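Local structure of tRNA (guanine(9)-N1)-methyltransferase (Schizosaccharomyces pombe, 4JWH) at residues Leu108-Phe112 with Ile210-Ile214; Lys176-Glu180 with Glu230-Lys234. The protein methylates N1 of the guanine at position 9 of cytoplasmic tRNA, using S-adenosyl-L-methionine as the methyl donor. All blocks are in the same frame, centred on the assembly; numbering follows the deposited sequence.

Contact 1. Residues Leu108-Phe112 with Ile210-Ile214; sequences LDCAF and IIGAI. With SAH (S-adenosyl-L-homocysteine), chain C.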
loop_
_atom_site.group_PDB
_atom_site.type_symbol
_atom_site.label_atom_id
_atom_site.label_comp_id
_atom_site.label_asym_id
_atom_site.label_seq_id
_atom_site.Cartn_x
_atom_site.Cartn_y
_atom_site.Cartn_z
ATOM N N LEU A 108 -2.305 4.015 -2.296
ATOM C CA LEU A 108 -2.022 3.148 -3.427
ATOM C C LEU A 108 -1.805 4.021 -4.670
ATOM O O LEU A 108 -2.741 4.715 -5.148
ATOM C CB LEU A 108 -3.123 2.102 -3.616
ATOM C CG LEU A 108 -3.578 1.368 -2.344
ATOM C CD1 LEU A 108 -4.674 0.352 -2.617
ATOM C CD2 LEU A 108 -2.396 0.743 -1.550
ATOM N N ASP A 109 -0.555 4.029 -5.155
ATOM C CA ASP A 109 -0.178 4.838 -6.303
ATOM C C ASP A 109 -0.559 4.052 -7.552
ATOM O O ASP A 109 0.148 3.131 -7.961
ATOM C CB ASP A 109 1.327 5.146 -6.296
ATOM C CG ASP A 109 1.808 5.837 -7.573
ATOM O OD1 ASP A 109 0.994 6.403 -8.347
ATOM O OD2 ASP A 109 3.032 5.861 -7.779
ATOM N N CYS A 110 -1.687 4.424 -8.148
ATOM C CA CYS A 110 -2.211 3.663 -9.266
ATOM C C CYS A 110 -1.855 4.273 -10.613
ATOM O O CYS A 110 -2.660 4.246 -11.521
ATOM C CB CYS A 110 -3.737 3.485 -9.147
ATOM S SG CYS A 110 -4.314 2.626 -7.662
ATOM N N ALA A 111 -0.637 4.774 -10.748
ATOM C CA ALA A 111 -0.177 5.406 -11.980
ATOM C C ALA A 111 0.386 4.485 -13.047
ATOM O O ALA A 111 0.888 4.977 -14.067
ATOM C CB ALA A 111 0.866 6.510 -11.648
ATOM N N PHE A 112 0.303 3.166 -12.858
ATOM C CA PHE A 112 1.082 2.235 -13.735
ATOM C C PHE A 112 0.227 1.310 -14.622
ATOM O O PHE A 112 0.706 0.281 -15.098
ATOM C CB PHE A 112 2.056 1.386 -12.898
ATOM C CG PHE A 112 2.795 2.170 -11.864
ATOM C CD1 PHE A 112 3.876 2.985 -12.225
ATOM C CD2 PHE A 112 2.399 2.120 -10.529
ATOM C CE1 PHE A 112 4.550 3.740 -11.263
ATOM C CE2 PHE A 112 3.067 2.856 -9.568
ATOM C CZ PHE A 112 4.146 3.673 -9.933
ATOM N N ILE A 210 3.388 5.457 0.787
ATOM C CA ILE A 210 2.909 5.113 -0.553
ATOM C C ILE A 210 3.299 3.684 -0.906
ATOM O O ILE A 210 4.444 3.297 -0.724
ATOM C CB ILE A 210 3.471 6.059 -1.631
ATOM C CG1 ILE A 210 3.182 7.534 -1.267
ATOM C CG2 ILE A 210 2.861 5.754 -3.019
ATOM C CD1 ILE A 210 4.166 8.502 -1.933
ATOM N N ILE A 211 2.337 2.922 -1.424
ATOM C CA ILE A 211 2.587 1.602 -2.035
ATOM C C ILE A 211 2.376 1.718 -3.547
ATOM O O ILE A 211 1.343 2.256 -3.993
ATOM C CB ILE A 211 1.644 0.518 -1.453
ATOM C CG1 ILE A 211 1.731 0.513 0.092
ATOM C CG2 ILE A 211 1.963 -0.862 -2.069
ATOM C CD1 ILE A 211 0.662 -0.309 0.802
ATOM N N GLY A 212 3.349 1.249 -4.340
ATOM C CA GLY A 212 3.141 1.129 -5.798
ATOM C C GLY A 212 2.035 0.154 -6.174
ATOM O O GLY A 212 2.109 -1.033 -5.855
ATOM N N ALA A 213 0.995 0.629 -6.855
ATOM C CA ALA A 213 -0.101 -0.279 -7.214
ATOM C C ALA A 213 0.244 -0.899 -8.560
ATOM O O ALA A 213 -0.170 -0.412 -9.619
ATOM C CB ALA A 213 -1.464 0.438 -7.255
ATOM N N ILE A 214 1.027 -1.970 -8.498
ATOM C CA ILE A 214 1.469 -2.673 -9.695
ATOM C C ILE A 214 1.785 -4.149 -9.409
ATOM O O ILE A 214 2.364 -4.497 -8.382
ATOM C CB ILE A 214 2.699 -1.957 -10.361
ATOM C CG1 ILE A 214 3.041 -2.609 -11.725
ATOM C CG2 ILE A 214 3.902 -1.884 -9.398
ATOM C CD1 ILE A 214 4.105 -1.896 -12.525
HETATM N N SAH C . 9.115 -3.380 -9.483
HETATM C CA SAH C . 8.004 -2.799 -8.744
HETATM C CB SAH C . 7.228 -3.991 -8.123
HETATM C CG SAH C . 6.775 -3.690 -6.756
HETATM S SD SAH C . 5.741 -4.703 -5.772
HETATM C C SAH C . 8.563 -1.657 -7.906
HETATM O O SAH C . 8.174 -1.300 -6.836
HETATM O OXT SAH C . 9.442 -0.986 -8.358
HETATM C "C5'" SAH C . 4.463 -3.585 -5.362
HETATM C "C4'" SAH C . 4.715 -2.583 -4.240
HETATM O "O4'" SAH C . 4.837 -3.184 -2.988
HETATM C "C3'" SAH C . 5.944 -1.676 -4.373
HETATM O "O3'" SAH C . 5.727 -0.592 -5.229
HETATM C "C2'" SAH C . 6.235 -1.267 -2.971
HETATM O "O2'" SAH C . 5.460 -0.149 -2.678
HETATM C "C1'" SAH C . 5.773 -2.487 -2.219
HETATM N N9 SAH C . 6.878 -3.352 -1.772
HETATM C C8 SAH C . 7.081 -4.590 -2.121
HETATM N N7 SAH C . 8.102 -5.124 -1.504
HETATM C C5 SAH C . 8.558 -4.216 -0.698
HETATM C C6 SAH C . 9.646 -4.102 0.274
HETATM N N6 SAH C . 10.452 -5.110 0.487
HETATM N N1 SAH C . 9.788 -2.966 0.912
HETATM C C2 SAH C . 8.977 -1.945 0.702
HETATM N N3 SAH C . 7.993 -1.963 -0.161
HETATM C C4 SAH C . 7.729 -3.050 -0.876
HETATM O O HOH W 1 -1.279 1.360 -11.402
#
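Asp109 carries both backbone hydrogen bonds between these parallel strand ends. Its N donates to Ile211 O at 2.8 Å, almost straight (174°) and close to the carbonyl axis, while its O accepts from Ala213 N at 2.9 Å, the donor lying above the carbonyl plane. Past the last paired residues the chains separate, and a water bridges them: it accepts from Phe112 N (2.8 Å) and donates to Ala213 O (2.7 Å). The same carbonyl oxygen lies in the plane of the Phe112 ring, at its edge. Ile214 sets CG1 anti to its backbone N (chi1 -173°), which brings CD1 to Phe112 CB (3.9 Å). Ala213 centres an inverse gamma turn, and its CB sits 3.6 Å from Cys110 SG. Asp109 OD2 takes a salt bridge from Lys227 and a hydrogen bond from Tyr191, and OD1 receives a weak bond from Ala111 N. Leu108 and Ile211 run side by side on the sheet face opposite the Asp109 side chain, CD2 to CD1 4.0 Å, under helix 254-267. Gly212 N points away from the 108-112 strand and gives its hydrogen to O2' of S-adenosyl-L-homocysteine (3.0 Å). Such strand ends border the knotted cofactor site typical of SPOUT methyltransferases.

Contact 2. Residues Lys176-Glu180 with Glu230-Lys234; sequences KSYLE and EQGIK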
loop_
_atom_site.group_PDB
_atom_site.type_symbol
_atom_site.label_atom_id
_atom_site.label_comp_id
_atom_site.label_asym_id
_atom_site.label_seq_id
_atom_site.Cartn_x
_atom_site.Cartn_y
_atom_site.Cartn_z
ATOM N N LYS A 176 -6.399 12.490 -9.086
ATOM C CA LYS A 176 -5.191 13.240 -8.723
ATOM C C LYS A 176 -4.056 12.278 -8.401
ATOM O O LYS A 176 -4.275 11.188 -7.828
ATOM C CB LYS A 176 -5.413 14.177 -7.520
ATOM C CG LYS A 176 -6.424 15.320 -7.795
ATOM C CD LYS A 176 -6.507 16.249 -6.579
ATOM C CE LYS A 176 -7.333 17.489 -6.865
ATOM N NZ LYS A 176 -8.799 17.176 -6.921
ATOM N N SER A 177 -2.855 12.682 -8.775
ATOM C CA SER A 177 -1.634 11.988 -8.342
ATOM C C SER A 177 -1.471 12.236 -6.847
ATOM O O SER A 177 -2.079 13.182 -6.317
ATOM C CB SER A 177 -0.428 12.571 -9.074
ATOM O OG SER A 177 -0.131 13.844 -8.513
ATOM N N TYR A 178 -0.680 11.397 -6.162
ATOM C CA TYR A 178 -0.392 11.622 -4.736
ATOM C C TYR A 178 0.303 12.963 -4.523
ATOM O O TYR A 178 0.063 13.626 -3.504
ATOM C CB TYR A 178 0.400 10.462 -4.060
ATOM C CG TYR A 178 1.743 10.068 -4.701
ATOM C CD1 TYR A 178 1.857 8.910 -5.460
ATOM C CD2 TYR A 178 2.887 10.812 -4.489
ATOM C CE1 TYR A 178 3.088 8.533 -6.052
ATOM C CE2 TYR A 178 4.147 10.430 -5.072
ATOM C CZ TYR A 178 4.220 9.307 -5.854
ATOM O OH TYR A 178 5.421 8.929 -6.429
ATOM N N LEU A 179 1.149 13.342 -5.482
ATOM C CA LEU A 179 1.901 14.598 -5.446
ATOM C C LEU A 179 0.930 15.773 -5.501
ATOM O O LEU A 179 1.119 16.762 -4.802
ATOM C CB LEU A 179 2.943 14.674 -6.575
ATOM C CG LEU A 179 4.108 15.677 -6.414
ATOM C CD1 LEU A 179 4.931 15.408 -5.159
ATOM C CD2 LEU A 179 5.023 15.713 -7.662
ATOM N N GLU A 180 -0.128 15.632 -6.300
ATOM C CA GLU A 180 -1.182 16.632 -6.374
ATOM C C GLU A 180 -1.984 16.657 -5.100
ATOM O O GLU A 180 -2.143 17.713 -4.505
ATOM C CB GLU A 180 -2.096 16.407 -7.599
ATOM C CG GLU A 180 -1.373 16.664 -8.917
ATOM C CD GLU A 180 -2.188 16.308 -10.163
ATOM O OE1 GLU A 180 -2.029 17.040 -11.171
ATOM O OE2 GLU A 180 -2.945 15.309 -10.176
ATOM N N GLU A 230 13.070 10.998 -8.438
ATOM C CA GLU A 230 12.871 12.114 -9.376
ATOM C C GLU A 230 11.984 13.192 -8.777
ATOM O O GLU A 230 12.170 14.380 -9.064
ATOM C CB GLU A 230 12.310 11.632 -10.715
ATOM C CG GLU A 230 12.396 12.633 -11.879
ATOM C CD GLU A 230 11.329 13.725 -11.851
ATOM O OE1 GLU A 230 11.555 14.803 -12.444
ATOM O OE2 GLU A 230 10.272 13.535 -11.227
ATOM N N GLN A 231 11.018 12.799 -7.943
ATOM C CA GLN A 231 10.161 13.795 -7.271
ATOM C C GLN A 231 10.798 14.442 -6.036
ATOM O O GLN A 231 10.233 15.375 -5.485
ATOM C CB GLN A 231 8.818 13.180 -6.844
ATOM C CG GLN A 231 7.920 12.722 -7.991
ATOM C CD GLN A 231 6.768 11.838 -7.514
ATOM O OE1 GLN A 231 6.867 11.154 -6.499
ATOM N NE2 GLN A 231 5.685 11.846 -8.253
ATOM N N GLY A 232 11.924 13.914 -5.575
ATOM C CA GLY A 232 12.541 14.357 -4.324
ATOM C C GLY A 232 11.867 13.858 -3.046
ATOM O O GLY A 232 11.911 14.544 -2.036
ATOM N N ILE A 233 11.234 12.684 -3.096
ATOM C CA ILE A 233 10.516 12.106 -1.947
ATOM C C ILE A 233 11.329 10.957 -1.376
ATOM O O ILE A 233 11.981 10.215 -2.108
ATOM C CB ILE A 233 9.086 11.580 -2.348
ATOM C CG1 ILE A 233 8.154 12.733 -2.721
ATOM C CG2 ILE A 233 8.427 10.753 -1.234
ATOM C CD1 ILE A 233 7.020 12.267 -3.620
ATOM N N LYS A 234 11.268 10.793 -0.062
ATOM C CA LYS A 234 12.036 9.746 0.578
ATOM C C LYS A 234 11.410 8.364 0.379
ATOM O O LYS A 234 10.191 8.228 0.274
ATOM C CB LYS A 234 12.247 10.070 2.061
#
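Two helix ends meet here beside the parallel sheet of the SPOUT domain: the start of helix 178-181 and the end of helix 223-231. The polar link is a hydrogen bond from Tyr178 OH to Gln231 OE1, 2.7 Å long. The hydroxyl comes in at 116° to the C=O bond, tilted out of the carbonyl plane, and the amide stands almost perpendicular to the phenol ring (87°), with OE1 near the ring plane at its edge. This bond ties down the amide of a side chain that reaches across from the last turn of its helix, extended beyond CG. Tyr178 holds CG between its backbone N and carbonyl carbon (chi1 56°), which sends the ring across to the other segment although the residue's first bond does not head there. Around the bond the contact is mostly methyl packing. Ile233 CD1 touches the ring edge at CE2 (3.7 Å) and also approaches Leu179 CD1 at 4.1 Å, so one methyl serves both helix residues. Leu179 CD2 comes from the opposite direction and stands over a face of the Gln231 amide, 4.0 Å from NE2. The rest of the Tyr178 ring packs on Val107 and Asp109 of strand 105-109 and on Leu189, which Ile233 touches as well. At the start of the short helix, Ser177 OG accepts from Glu180 N (2.8 Å) and Glu180 OE2 accepts from Ser177 N (3.0 Å), the latter on the anti side of the carboxylate. Across the contact, Gly232 leaves the helix with positive phi and turns the chain so that Ile233 faces the tyrosine, just before strand 234-236. The arrangement thus joins a capping box, at the start of one helix, to a Schellman motif, at the end of another.

From the N terminus the chain passes 108-112, then 176-180, 210-214 and 230-234, so the two contacts alternate and their loops cross. Contact 1 closes the longer loop, with 97 residues between its segments, and joins two neighbouring central strands of the sheet. Contact 2 closes one of 49 residues and ties the short helix after edge strand 171-173 to the turn leading into the opposite edge strand, 234-236. The loop carrying Asp216 and helix 223-231 lead from 210-214 to 230-234. Their centres are 12 Å apart, and Tyr178 joins the two contacts directly: its ring packs against Asp109 and Ile210, placing contact 2 over the sheet face opposite Leu108 and Ile211.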